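Local structure of 3-methyladenine DNA glycosylase (1PU6) at residues F111-F114 with K115-V118; G102-L105 with K106-S110; A187-E190 with N191-L195; N54-A58 with F59-N63; L170-F173 with F174-V178. The protein removes alkylated bases such as 3-methyladenine from DNA as a base-excision-repair glycosylase of the helix-hairpin-helix superfamily. All coordinates share one frame; numbering follows the deposited sequence.

Contact 1: F111-F114 with K115-V118; sequences FENF and KQEV
The aliphatic part of Lys115 is laid across one face of the Phe111 ring. Lys115 CG sits 4.2 Å from the ring centroid, close to the ring normal, in a CH-pi contact. The chain bends at chi3 (-88°), and this carries CE past the rim of the same face, 3.7 Å from Phe111 CE2. The second ring, Phe114, is met by Val118 in a similar way. Val118 CB lies over a face of the Phe114 ring, 4.1 Å from its centroid, and the methyl CG2 comes to 3.4 Å from Phe114 CE1. Each pair is spaced i to i+4 in this HhH-GPD glycosylase, the first within the short helix 111-117, the second running from its last turn to the residue just past its end. The backbone bonds behind the pairs have the same spacing: Lys115 N donates to Phe111 O at 3.0 Å, and Val118 N donates to Phe114 O at 2.9 Å. Val118 is where the chain leaves helical geometry. On another side of the helix, Glu117 CG passes 3.7 Å from Asn113 OD1, with the amide and carboxylate planes turned 47° apart. Asn113 ND2 is bonded to Phe108 O, at the end of the preceding helix. Gln116 NE2 donates to Glu117 OE1 at 2.8 Å, on the anti side of that oxygen and out of the carboxylate plane. Phe111 also meets Phe31 edge-to-face, and Phe114 packs on Leu34 and Leu123.

Contact 2: G102-L105 with K106-S110; sequences GNIL and KDFQS. Unlike the reference sequence in segment 102-105: Gly102 (reference Lys).
Lys106 lies alongside Asn103 on the last turns of helix 90-108, in the HhH-GPD region, and the two side chains point the same way. Its backbone N bonds to the carbonyl of Gly102, a residue that differs from the reference sequence. The side chain starts away from the backbone N (chi1 -175°) and folds back at chi3 and chi4. This brings CE to 3.3 Å from Asn103 OD1 and NZ to Asp107 OD2. That salt bridge, 2.9 Å from Lys106 NZ to Asp107 OD2, meets OD2 on its syn side, tilted from the carboxylate plane. Asp107 N bonds to Asn103 O. Asp107 OD1 takes a hydrogen bond from Trp122 NE1, and Asn103 ND2 gives one to Gln126 OE1, so both polar ends are tied to the chain beyond this helix. Phe108 N bonds to Ile104 O at 2.9 Å, and that same oxygen lies at the edge of the Phe108 ring. Trp122 meets this ring edge-to-face. Gln109 has positive phi and ends the helix, its N making weak bonds to Leu105 O and Ile104 O. Ser110 is the N-cap of the following helix, its OG bonded to Asn113 N. Its carbonyl O lies 4.3 Å from Ile104 CG2.

Contact 3: A187-E190 with N191-L195; sequences ALYE and NTISL
Tyr189 O is gripped twice by Thr192. The hydroxyl OG1 donates to it at 2.7 Å, in the carbonyl plane. The backbone N of Thr192 donates to it at 3.0 Å, from above that plane. A chi1 of 63° sets Thr192 OG1 between its own backbone N and carbonyl carbon, where it can turn back to the Tyr189 carbonyl. The N-H bond closes a type I' turn from Tyr189 to Thr192. Overlapping it, a type I turn from Ala187 to Glu190 is closed by Glu190 N, which donates to Ala187 O at 2.9 Å. The Glu190 N bond belongs to a Schellman motif that ends helix 182-187: Glu190, with positive phi, is the C-prime residue, and Asn191 N bonds back to Leu186 O. Asn191 OD1 stays 3.7 Å from Ala187 N. The apolar part of the contact is Ile193 on Tyr189. Ile193 CD1 stands over the centre of the ring, 3.5 Å from its centroid and 11° off the normal. Tyr189 OH has a partner too, OQ1 of the carboxylated lysine at position 205. The chain then passes to helix 195-203. Ser194 caps its start, with OG bonded to Gln197 N. Leu198 of that helix touches both Tyr189 and Ile193.

Contact 4: N54-A58 with F59-N63; sequences NLKNA and FILEN
Leu55 O accepts two backbone N-H groups. Ile60 N approaches nearly along the C=O axis at 3.0 Å, and Leu61 N comes from above the carbonyl plane at 3.3 Å, with a straight N-H...O angle of 168°. The Ile60 bond and the one from Phe59 N to Lys56 O make the Schellman motif that ends helix 45-57; the Leu61 bond is an addition to it. Phe59 has the positive phi that turns the chain out of the helix. Its CG stands beside the backbone N (chi1 -50°), which lays the ring back over the last turn, with Lys56 O and the Asn57 carbonyl carbon over one face. Lys56 O also accepts a hydrogen bond from a water, which donates to Leu61 O as well at 2.7 Å and so joins the helix end to the departing chain. The turn brings Ile60 back against the last turn of the helix. Its CD1 touches Leu55 CD2 and Ala58 CB, each at 3.8 Å. This apolar group faces helix 77-83, where Leu80 and Cys83 pack on Leu55, and Lys79 and Cys83 on Ile60. Ile72 of helix 65-74 also touches Ile60. The extended Lys56 chain crosses Leu61. Its NZ forms a salt bridge with Glu32 OE2, which fixes the far end of the chain. Along the way, Lys56 CE rests 3.9 Å from Leu61 CD2.

Contact 5: L170-F173 with F174-V178; sequences LQHF and FEKGV
Phe173 CG is anti to the backbone N (chi1 170°), while Phe174 CG stays on the N side (chi1 -85°); this brings the two adjacent rings together. The edge of Phe173 points to a face of Phe174 in a T-shaped pair, with planes at 89° and centroids 5.3 Å apart. Phe173 CD1 stands over that face, toward its rim. Leu170 runs beside Phe174, pointing the same way, and its CD2 touches Phe174 CE2 at 3.8 Å. These residues lie within helix 167-179 of the HhH-GPD region, and Leu157 of helix 151-159 packs on all three. Backbone bonds of the usual i to i+4 kind run along the helix, among them Glu175 N to Gln171 O at 2.8 Å. Gln171 and Glu175 lie side by side, with Gln171 CG 3.5 Å from Glu175 OE1. Their polar ends turn to other partners: Gln171 NE2 donates to Asp135 OD1 and Met147 O, and Glu175 OE1 accepts from Met147 N. On the outer side, Lys176 CD lies over a face of the His172 ring, 3.9 Å from its centroid, in a CH-pi contact. Lys176 NZ goes on to a salt bridge with Glu180 OE1.

In the fold
Contacts 1 and 2 are neighbours, with centres 9 Å apart. They join the end of helix 90-108 to helix 111-117 through Phe114, which packs on Ile104 and Phe108, 3.7 Å from Phe114 CD1 to Ile104 CG1. Contact 4 ends helix 45-57, about 23 Å from contact 1 between centres. Contacts 3 and 5 also form a pair, centres 18 Å apart, meeting where Leu195 CD1 touches Val178 CG1 at 3.7 Å. Contacts 4 and 5 lie on opposite sides of the chain's centre, their centres 37 Å apart. Contacts 1, 2, 4 and 5 belong to the HhH-GPD region. The structure is largely helical: contacts 1 to 4 all take in a helix end, whereas contact 5 lies within helix 167-179.

Contact 1: F111-F114 with K115-V118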
loop_
_atom_site.group_PDB
_atom_site.type_symbol
_atom_site.label_atom_id
_atom_site.label_comp_id
_atom_site.label_asym_id
_atom_site.label_seq_id
_atom_site.Cartn_x
_atom_site.Cartn_y
_atom_site.Cartn_z
ATOM N N PHE A 111 5.720 5.169 16.058
ATOM C CA PHE A 111 4.998 5.064 14.804
ATOM C C PHE A 111 4.485 6.459 14.405
ATOM O O PHE A 111 4.488 6.803 13.230
ATOM C CB PHE A 111 3.827 4.056 14.925
ATOM C CG PHE A 111 3.116 3.802 13.654
ATOM C CD1 PHE A 111 3.807 3.306 12.534
ATOM C CD2 PHE A 111 1.727 4.041 13.552
ATOM C CE1 PHE A 111 3.127 3.067 11.320
ATOM C CE2 PHE A 111 1.038 3.786 12.343
ATOM C CZ PHE A 111 1.737 3.296 11.237
ATOM N N GLU A 112 4.051 7.272 15.368
ATOM C CA GLU A 112 3.552 8.608 15.021
ATOM C C GLU A 112 4.642 9.460 14.357
ATOM O O GLU A 112 4.391 10.106 13.338
ATOM C CB GLU A 112 3.055 9.345 16.287
ATOM C CG GLU A 112 2.523 10.753 16.012
ATOM C CD GLU A 112 1.631 11.277 17.139
ATOM O OE1 GLU A 112 1.530 10.596 18.193
ATOM O OE2 GLU A 112 1.037 12.378 16.983
ATOM N N ASN A 113 5.847 9.477 14.935
ATOM C CA ASN A 113 6.925 10.250 14.325
ATOM C C ASN A 113 7.364 9.663 13.002
ATOM O O ASN A 113 7.670 10.421 12.058
ATOM C CB ASN A 113 8.114 10.371 15.288
ATOM C CG ASN A 113 9.124 11.411 14.848
ATOM O OD1 ASN A 113 8.772 12.604 14.573
ATOM N ND2 ASN A 113 10.399 10.998 14.793
ATOM N N PHE A 114 7.373 8.332 12.914
ATOM C CA PHE A 114 7.700 7.649 11.650
ATOM C C PHE A 114 6.802 8.167 10.518
ATOM O O PHE A 114 7.273 8.444 9.411
ATOM C CB PHE A 114 7.511 6.102 11.848
ATOM C CG PHE A 114 7.444 5.284 10.565
ATOM C CD1 PHE A 114 8.609 4.799 9.923
ATOM C CD2 PHE A 114 6.189 4.888 10.059
ATOM C CE1 PHE A 114 8.515 3.980 8.756
ATOM C CE2 PHE A 114 6.075 4.102 8.885
ATOM C CZ PHE A 114 7.230 3.621 8.254
ATOM N N LYS A 115 5.492 8.269 10.767
ATOM C CA LYS A 115 4.594 8.637 9.695
ATOM C C LYS A 115 4.934 10.042 9.198
ATOM O O LYS A 115 4.750 10.319 8.039
ATOM C CB LYS A 115 3.111 8.621 10.142
ATOM C CG LYS A 115 2.533 7.240 10.376
ATOM C CD LYS A 115 1.015 7.269 10.693
ATOM C CE LYS A 115 0.750 7.439 12.127
ATOM N NZ LYS A 115 -0.754 7.554 12.399
ATOM N N GLN A 116 5.428 10.914 10.085
ATOM C CA GLN A 116 5.826 12.257 9.689
ATOM C C GLN A 116 7.156 12.321 8.960
ATOM O O GLN A 116 7.268 13.080 7.988
ATOM C CB GLN A 116 5.840 13.191 10.898
ATOM C CG GLN A 116 6.151 14.650 10.614
ATOM C CD GLN A 116 6.206 15.492 11.899
ATOM O OE1 GLN A 116 5.196 15.624 12.603
ATOM N NE2 GLN A 116 7.388 16.045 12.216
ATOM N N GLU A 117 8.158 11.540 9.379
ATOM C CA GLU A 117 9.537 11.751 8.938
ATOM C C GLU A 117 10.108 10.726 7.972
ATOM O O GLU A 117 11.191 10.986 7.378
ATOM C CB GLU A 117 10.466 11.852 10.145
ATOM C CG GLU A 117 10.106 12.961 11.151
ATOM C CD GLU A 117 10.427 14.373 10.662
ATOM O OE1 GLU A 117 9.941 15.333 11.309
ATOM O OE2 GLU A 117 11.196 14.523 9.650
ATOM N N VAL A 118 9.441 9.566 7.818
ATOM C CA VAL A 118 9.981 8.522 6.953
ATOM C C VAL A 118 10.142 9.002 5.487
ATOM O O VAL A 118 9.351 9.821 4.996
ATOM C CB VAL A 118 9.133 7.219 7.043
ATOM C CG1 VAL A 118 7.789 7.417 6.465
ATOM C CG2 VAL A 118 9.897 6.019 6.424
#

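Contact 2: G102-L105 with K106-S110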
loop_
_atom_site.group_PDB
_atom_site.type_symbol
_atom_site.label_atom_id
_atom_site.label_comp_id
_atom_site.label_asym_id
_atom_site.label_seq_id
_atom_site.Cartn_x
_atom_site.Cartn_y
_atom_site.Cartn_z
ATOM N N GLY A 102 11.827 -3.092 14.384
ATOM C CA GLY A 102 12.939 -2.682 15.236
ATOM C C GLY A 102 13.644 -1.410 14.728
ATOM O O GLY A 102 14.049 -0.536 15.510
ATOM N N ASN A 103 13.792 -1.288 13.416
ATOM C CA ASN A 103 14.518 -0.115 12.893
ATOM C C ASN A 103 13.655 1.148 12.933
ATOM O O ASN A 103 14.164 2.269 13.079
ATOM C CB ASN A 103 15.023 -0.399 11.457
ATOM C CG ASN A 103 16.302 -1.166 11.451
ATOM O OD1 ASN A 103 17.124 -1.046 12.374
ATOM N ND2 ASN A 103 16.521 -1.944 10.434
ATOM N N ILE A 104 12.331 0.980 12.854
ATOM C CA ILE A 104 11.449 2.159 13.028
ATOM C C ILE A 104 11.627 2.715 14.441
ATOM O O ILE A 104 11.743 3.928 14.664
ATOM C CB ILE A 104 9.960 1.799 12.801
ATOM C CG1 ILE A 104 9.712 1.500 11.319
ATOM C CG2 ILE A 104 9.032 2.975 13.287
ATOM C CD1 ILE A 104 8.269 0.980 11.045
ATOM N N LEU A 105 11.636 1.830 15.423
ATOM C CA LEU A 105 11.830 2.298 16.819
ATOM C C LEU A 105 13.189 2.970 16.985
ATOM O O LEU A 105 13.302 4.052 17.638
ATOM C CB LEU A 105 11.681 1.102 17.782
ATOM C CG LEU A 105 10.235 0.557 17.900
ATOM C CD1 LEU A 105 10.208 -0.861 18.516
ATOM C CD2 LEU A 105 9.348 1.534 18.717
ATOM N N LYS A 106 14.226 2.364 16.429
ATOM C CA LYS A 106 15.577 2.929 16.548
ATOM C C LYS A 106 15.734 4.320 15.941
ATOM O O LYS A 106 16.354 5.210 16.569
ATOM C CB LYS A 106 16.589 1.953 15.914
ATOM C CG LYS A 106 18.041 2.414 16.108
ATOM C CD LYS A 106 18.989 1.263 15.719
ATOM C CE LYS A 106 18.983 0.970 14.226
ATOM N NZ LYS A 106 19.453 2.144 13.372
ATOM N N ASP A 107 15.156 4.518 14.751
ATOM C CA ASP A 107 15.419 5.764 13.987
ATOM C C ASP A 107 14.379 6.854 14.180
ATOM O O ASP A 107 14.664 8.076 13.966
ATOM C CB ASP A 107 15.614 5.451 12.503
ATOM C CG ASP A 107 16.921 4.693 12.258
ATOM O OD1 ASP A 107 17.077 4.171 11.123
ATOM O OD2 ASP A 107 17.846 4.559 13.151
ATOM N N PHE A 108 13.167 6.446 14.526
ATOM C CA PHE A 108 12.065 7.410 14.652
ATOM C C PHE A 108 11.382 7.472 16.013
ATOM O O PHE A 108 10.558 8.361 16.243
ATOM C CB PHE A 108 11.000 7.105 13.583
ATOM C CG PHE A 108 11.543 7.159 12.191
ATOM C CD1 PHE A 108 11.785 8.399 11.559
ATOM C CD2 PHE A 108 11.813 5.970 11.480
ATOM C CE1 PHE A 108 12.278 8.473 10.246
ATOM C CE2 PHE A 108 12.350 6.029 10.159
ATOM C CZ PHE A 108 12.575 7.277 9.535
ATOM N N GLN A 109 11.661 6.494 16.879
ATOM C CA GLN A 109 11.151 6.422 18.253
ATOM C C GLN A 109 9.702 5.968 18.382
ATOM O O GLN A 109 9.335 5.278 19.355
ATOM C CB GLN A 109 11.462 7.715 19.077
ATOM C CG GLN A 109 12.972 7.917 19.298
ATOM C CD GLN A 109 13.737 8.479 18.080
ATOM O OE1 GLN A 109 13.288 9.454 17.407
ATOM N NE2 GLN A 109 14.907 7.863 17.787
ATOM N N SER A 110 8.854 6.377 17.438
ATOM C CA SER A 110 7.423 6.030 17.529
ATOM C C SER A 110 6.832 5.904 16.148
ATOM O O SER A 110 7.381 6.443 15.188
ATOM C CB SER A 110 6.653 7.159 18.279
ATOM O OG SER A 110 6.706 8.420 17.592
#

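Contact 3: A187-E190 with N191-L195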
loop_
_atom_site.group_PDB
_atom_site.type_symbol
_atom_site.label_atom_id
_atom_site.label_comp_id
_atom_site.label_asym_id
_atom_site.label_seq_id
_atom_site.Cartn_x
_atom_site.Cartn_y
_atom_site.Cartn_z
ATOM N N ALA A 187 -11.117 18.741 -8.156
ATOM C CA ALA A 187 -12.534 19.082 -8.353
ATOM C C ALA A 187 -13.425 17.852 -8.622
ATOM O O ALA A 187 -14.683 17.910 -8.393
ATOM C CB ALA A 187 -12.636 20.140 -9.469
ATOM N N LEU A 188 -12.824 16.731 -9.051
ATOM C CA LEU A 188 -13.566 15.453 -9.171
ATOM C C LEU A 188 -14.193 15.023 -7.835
ATOM O O LEU A 188 -15.196 14.247 -7.817
ATOM C CB LEU A 188 -12.652 14.297 -9.652
ATOM C CG LEU A 188 -12.077 14.374 -11.078
ATOM C CD1 LEU A 188 -11.167 13.195 -11.288
ATOM C CD2 LEU A 188 -13.247 14.346 -12.106
ATOM N N TYR A 189 -13.612 15.525 -6.739
ATOM C CA TYR A 189 -14.072 15.220 -5.395
ATOM C C TYR A 189 -14.607 16.464 -4.697
ATOM O O TYR A 189 -14.657 16.509 -3.458
ATOM C CB TYR A 189 -12.888 14.615 -4.602
ATOM C CG TYR A 189 -12.366 13.335 -5.232
ATOM C CD1 TYR A 189 -12.951 12.068 -4.948
ATOM C CD2 TYR A 189 -11.301 13.383 -6.148
ATOM C CE1 TYR A 189 -12.432 10.871 -5.550
ATOM C CE2 TYR A 189 -10.815 12.233 -6.762
ATOM C CZ TYR A 189 -11.381 10.972 -6.468
ATOM O OH TYR A 189 -10.863 9.851 -7.111
ATOM N N GLU A 190 -14.982 17.467 -5.497
ATOM C CA GLU A 190 -15.530 18.728 -4.982
ATOM C C GLU A 190 -14.604 19.351 -3.907
ATOM O O GLU A 190 -15.068 19.962 -2.938
ATOM C CB GLU A 190 -16.989 18.501 -4.484
ATOM C CG GLU A 190 -17.851 17.878 -5.597
ATOM C CD GLU A 190 -19.338 17.741 -5.287
ATOM O OE1 GLU A 190 -19.694 17.580 -4.105
ATOM O OE2 GLU A 190 -20.161 17.776 -6.247
ATOM N N ASN A 191 -13.293 19.232 -4.129
ATOM C CA ASN A 191 -12.265 19.799 -3.243
ATOM C C ASN A 191 -12.378 19.271 -1.806
ATOM O O ASN A 191 -12.005 19.987 -0.869
ATOM C CB ASN A 191 -12.288 21.366 -3.266
ATOM C CG ASN A 191 -11.971 21.940 -4.631
ATOM O OD1 ASN A 191 -11.471 21.239 -5.512
ATOM N ND2 ASN A 191 -12.241 23.254 -4.814
ATOM N N THR A 192 -12.892 18.040 -1.624
ATOM C CA THR A 192 -13.072 17.463 -0.272
ATOM C C THR A 192 -11.974 16.566 0.187
ATOM O O THR A 192 -11.921 16.213 1.388
ATOM C CB THR A 192 -14.400 16.692 -0.108
ATOM O OG1 THR A 192 -14.439 15.555 -0.978
ATOM C CG2 THR A 192 -15.575 17.541 -0.498
ATOM N N ILE A 193 -11.096 16.194 -0.740
ATOM C CA ILE A 193 -9.984 15.297 -0.372
ATOM C C ILE A 193 -8.612 15.846 -0.754
ATOM O O ILE A 193 -8.460 16.653 -1.675
ATOM C CB ILE A 193 -10.172 13.809 -0.857
ATOM C CG1 ILE A 193 -9.884 13.657 -2.374
ATOM C CG2 ILE A 193 -11.566 13.187 -0.433
ATOM C CD1 ILE A 193 -10.004 12.155 -2.912
ATOM N N SER A 194 -7.597 15.426 -0.007
ATOM C CA SER A 194 -6.217 15.727 -0.335
ATOM C C SER A 194 -5.672 14.953 -1.541
ATOM O O SER A 194 -6.205 13.896 -1.956
ATOM C CB SER A 194 -5.336 15.382 0.879
ATOM O OG SER A 194 -5.241 13.962 1.066
ATOM N N LEU A 195 -4.598 15.467 -2.104
ATOM C CA LEU A 195 -3.906 14.775 -3.189
ATOM C C LEU A 195 -3.420 13.383 -2.740
ATOM O O LEU A 195 -3.514 12.436 -3.503
ATOM C CB LEU A 195 -2.723 15.645 -3.667
ATOM C CG LEU A 195 -1.864 15.022 -4.757
ATOM C CD1 LEU A 195 -2.720 14.649 -5.973
ATOM C CD2 LEU A 195 -0.694 15.975 -5.116
#

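Contact 4: N54-A58 with F59-N63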
loop_
_atom_site.group_PDB
_atom_site.type_symbol
_atom_site.label_atom_id
_atom_site.label_comp_id
_atom_site.label_asym_id
_atom_site.label_seq_id
_atom_site.Cartn_x
_atom_site.Cartn_y
_atom_site.Cartn_z
ATOM N N ASN A 54 -5.039 -14.172 11.722
ATOM C CA ASN A 54 -4.268 -14.942 12.692
ATOM C C ASN A 54 -3.597 -14.035 13.738
ATOM O O ASN A 54 -3.564 -14.398 14.922
ATOM C CB ASN A 54 -3.176 -15.794 11.988
ATOM C CG ASN A 54 -3.753 -16.991 11.210
ATOM O OD1 ASN A 54 -4.902 -17.449 11.455
ATOM N ND2 ASN A 54 -2.951 -17.525 10.290
ATOM N N LEU A 55 -3.064 -12.882 13.287
ATOM C CA LEU A 55 -2.388 -11.927 14.178
ATOM C C LEU A 55 -3.371 -11.343 15.198
ATOM O O LEU A 55 -3.028 -11.173 16.397
ATOM C CB LEU A 55 -1.701 -10.786 13.398
ATOM C CG LEU A 55 -0.480 -11.249 12.578
ATOM C CD1 LEU A 55 -0.014 -10.109 11.693
ATOM C CD2 LEU A 55 0.648 -11.671 13.527
ATOM N N LYS A 56 -4.594 -11.061 14.759
ATOM C CA LYS A 56 -5.623 -10.534 15.687
ATOM C C LYS A 56 -6.142 -11.597 16.631
ATOM O O LYS A 56 -6.351 -11.320 17.812
ATOM C CB LYS A 56 -6.787 -9.875 14.929
ATOM C CG LYS A 56 -6.319 -8.653 14.168
ATOM C CD LYS A 56 -7.346 -8.175 13.166
ATOM C CE LYS A 56 -6.880 -6.879 12.536
ATOM N NZ LYS A 56 -8.027 -6.032 11.978
ATOM N N ASN A 57 -6.300 -12.807 16.127
ATOM C CA ASN A 57 -6.799 -13.914 16.947
ATOM C C ASN A 57 -5.805 -14.374 18.015
ATOM O O ASN A 57 -6.203 -14.992 19.023
ATOM C CB ASN A 57 -7.144 -15.091 16.041
ATOM C CG ASN A 57 -8.430 -14.876 15.197
ATOM O OD1 ASN A 57 -8.726 -15.715 14.325
ATOM N ND2 ASN A 57 -9.187 -13.777 15.437
ATOM N N ALA A 58 -4.512 -14.107 17.789
ATOM C CA ALA A 58 -3.473 -14.388 18.772
ATOM C C ALA A 58 -3.205 -13.178 19.657
ATOM O O ALA A 58 -2.336 -13.242 20.544
ATOM C CB ALA A 58 -2.158 -14.840 18.067
ATOM N N PHE A 59 -3.921 -12.062 19.415
ATOM C CA PHE A 59 -3.724 -10.805 20.183
ATOM C C PHE A 59 -2.328 -10.206 20.083
ATOM O O PHE A 59 -1.857 -9.484 20.968
ATOM C CB PHE A 59 -4.246 -10.909 21.661
ATOM C CG PHE A 59 -5.650 -11.438 21.734
ATOM C CD1 PHE A 59 -5.906 -12.750 22.125
ATOM C CD2 PHE A 59 -6.719 -10.633 21.326
ATOM C CE1 PHE A 59 -7.198 -13.251 22.144
ATOM C CE2 PHE A 59 -8.052 -11.134 21.343
ATOM C CZ PHE A 59 -8.283 -12.435 21.747
ATOM N N ILE A 60 -1.692 -10.479 18.954
ATOM C CA ILE A 60 -0.464 -9.793 18.620
ATOM C C ILE A 60 -0.775 -8.365 18.145
ATOM O O ILE A 60 -0.043 -7.376 18.474
ATOM C CB ILE A 60 0.285 -10.595 17.566
ATOM C CG1 ILE A 60 0.707 -11.960 18.154
ATOM C CG2 ILE A 60 1.505 -9.805 17.082
ATOM C CD1 ILE A 60 1.015 -13.055 17.057
ATOM N N LEU A 61 -1.827 -8.250 17.342
ATOM C CA LEU A 61 -2.304 -6.955 16.825
ATOM C C LEU A 61 -3.612 -6.614 17.553
ATOM O O LEU A 61 -4.578 -7.401 17.451
ATOM C CB LEU A 61 -2.531 -7.129 15.319
ATOM C CG LEU A 61 -3.004 -6.052 14.299
ATOM C CD1 LEU A 61 -2.184 -4.770 14.267
ATOM C CD2 LEU A 61 -2.983 -6.640 12.873
ATOM N N GLU A 62 -3.632 -5.494 18.301
ATOM C CA GLU A 62 -4.788 -5.017 19.085
ATOM C C GLU A 62 -4.983 -3.504 18.784
ATOM O O GLU A 62 -4.686 -3.081 17.663
ATOM C CB GLU A 62 -4.617 -5.302 20.586
ATOM C CG GLU A 62 -4.931 -6.749 20.940
ATOM C CD GLU A 62 -5.339 -6.972 22.423
ATOM O OE1 GLU A 62 -4.438 -6.963 23.280
ATOM O OE2 GLU A 62 -6.556 -7.154 22.739
ATOM N N ASN A 63 -5.476 -2.690 19.730
ATOM C CA ASN A 63 -5.944 -1.332 19.368
ATOM C C ASN A 63 -5.004 -0.137 19.509
ATOM O O ASN A 63 -5.362 1.014 19.134
ATOM C CB ASN A 63 -7.227 -1.029 20.126
ATOM C CG ASN A 63 -8.310 -1.998 19.792
ATOM O OD1 ASN A 63 -8.506 -2.350 18.612
ATOM N ND2 ASN A 63 -9.019 -2.467 20.814
HETATM O O HOH W 1 -6.878 -8.562 18.393
#

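Contact 5: L170-F173 with F174-V178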
loop_
_atom_site.group_PDB
_atom_site.type_symbol
_atom_site.label_atom_id
_atom_site.label_comp_id
_atom_site.label_asym_id
_atom_site.label_seq_id
_atom_site.Cartn_x
_atom_site.Cartn_y
_atom_site.Cartn_z
ATOM N N LEU A 170 6.940 4.429 -14.558
ATOM C CA LEU A 170 5.519 4.100 -14.563
ATOM C C LEU A 170 4.784 4.949 -13.493
ATOM O O LEU A 170 3.737 5.558 -13.725
ATOM C CB LEU A 170 5.400 2.623 -14.231
ATOM C CG LEU A 170 4.185 1.821 -14.647
ATOM C CD1 LEU A 170 3.869 0.591 -13.787
ATOM C CD2 LEU A 170 3.105 2.306 -15.612
ATOM N N GLN A 171 5.374 4.994 -12.299
ATOM C CA GLN A 171 4.866 5.881 -11.261
ATOM C C GLN A 171 4.819 7.385 -11.697
ATOM O O GLN A 171 3.849 8.113 -11.424
ATOM C CB GLN A 171 5.723 5.742 -10.027
ATOM C CG GLN A 171 5.357 6.659 -8.909
ATOM C CD GLN A 171 6.165 6.283 -7.678
ATOM O OE1 GLN A 171 7.401 6.426 -7.699
ATOM N NE2 GLN A 171 5.497 5.751 -6.645
ATOM N N HIS A 172 5.900 7.864 -12.313
ATOM C CA HIS A 172 5.931 9.259 -12.695
ATOM C C HIS A 172 4.888 9.562 -13.754
ATOM O O HIS A 172 4.249 10.620 -13.707
ATOM C CB HIS A 172 7.329 9.656 -13.247
ATOM C CG HIS A 172 7.493 11.155 -13.414
ATOM N ND1 HIS A 172 8.202 11.719 -14.454
ATOM C CD2 HIS A 172 7.068 12.194 -12.649
ATOM C CE1 HIS A 172 8.187 13.041 -14.344
ATOM N NE2 HIS A 172 7.481 13.358 -13.276
ATOM N N PHE A 173 4.671 8.626 -14.693
ATOM C CA PHE A 173 3.587 8.794 -15.660
ATOM C C PHE A 173 2.260 8.982 -14.929
ATOM O O PHE A 173 1.464 9.906 -15.249
ATOM C CB PHE A 173 3.437 7.527 -16.577
ATOM C CG PHE A 173 2.171 7.567 -17.430
ATOM C CD1 PHE A 173 0.973 6.997 -16.959
ATOM C CD2 PHE A 173 2.158 8.225 -18.680
ATOM C CE1 PHE A 173 -0.175 7.028 -17.713
ATOM C CE2 PHE A 173 0.963 8.268 -19.445
ATOM C CZ PHE A 173 -0.195 7.685 -18.945
ATOM N N PHE A 174 1.972 8.122 -13.933
ATOM C CA PHE A 174 0.670 8.237 -13.217
ATOM C C PHE A 174 0.569 9.527 -12.374
ATOM O O PHE A 174 -0.454 10.237 -12.420
ATOM C CB PHE A 174 0.379 6.970 -12.413
ATOM C CG PHE A 174 -0.288 5.887 -13.231
ATOM C CD1 PHE A 174 -1.641 5.989 -13.577
ATOM C CD2 PHE A 174 0.439 4.759 -13.685
ATOM C CE1 PHE A 174 -2.277 5.003 -14.374
ATOM C CE2 PHE A 174 -0.174 3.739 -14.462
ATOM C CZ PHE A 174 -1.539 3.865 -14.816
ATOM N N GLU A 175 1.659 9.901 -11.705
ATOM C CA GLU A 175 1.645 11.126 -10.875
ATOM C C GLU A 175 1.555 12.402 -11.698
ATOM O O GLU A 175 0.804 13.332 -11.344
ATOM C CB GLU A 175 2.882 11.202 -9.944
ATOM C CG GLU A 175 2.778 10.165 -8.823
ATOM C CD GLU A 175 4.008 10.105 -7.906
ATOM O OE1 GLU A 175 4.047 9.260 -6.951
ATOM O OE2 GLU A 175 4.937 10.917 -8.126
ATOM N N LYS A 176 2.386 12.496 -12.734
ATOM C CA LYS A 176 2.509 13.784 -13.421
ATOM C C LYS A 176 1.213 14.264 -14.115
ATOM O O LYS A 176 0.952 15.473 -14.170
ATOM C CB LYS A 176 3.709 13.775 -14.380
ATOM C CG LYS A 176 3.512 13.097 -15.714
ATOM C CD LYS A 176 4.910 12.840 -16.375
ATOM C CE LYS A 176 4.939 13.025 -17.887
ATOM N NZ LYS A 176 4.576 14.424 -18.311
ATOM N N GLY A 177 0.407 13.337 -14.637
ATOM C CA GLY A 177 -0.854 13.729 -15.263
ATOM C C GLY A 177 -1.785 14.383 -14.239
ATOM O O GLY A 177 -2.496 15.323 -14.553
ATOM N N VAL A 178 -1.765 13.881 -13.004
ATOM C CA VAL A 178 -2.570 14.489 -11.939
ATOM C C VAL A 178 -1.963 15.878 -11.565
ATOM O O VAL A 178 -2.684 16.894 -11.446
ATOM C CB VAL A 178 -2.668 13.554 -10.715
ATOM C CG1 VAL A 178 -3.444 14.243 -9.571
ATOM C CG2 VAL A 178 -3.357 12.229 -11.101
#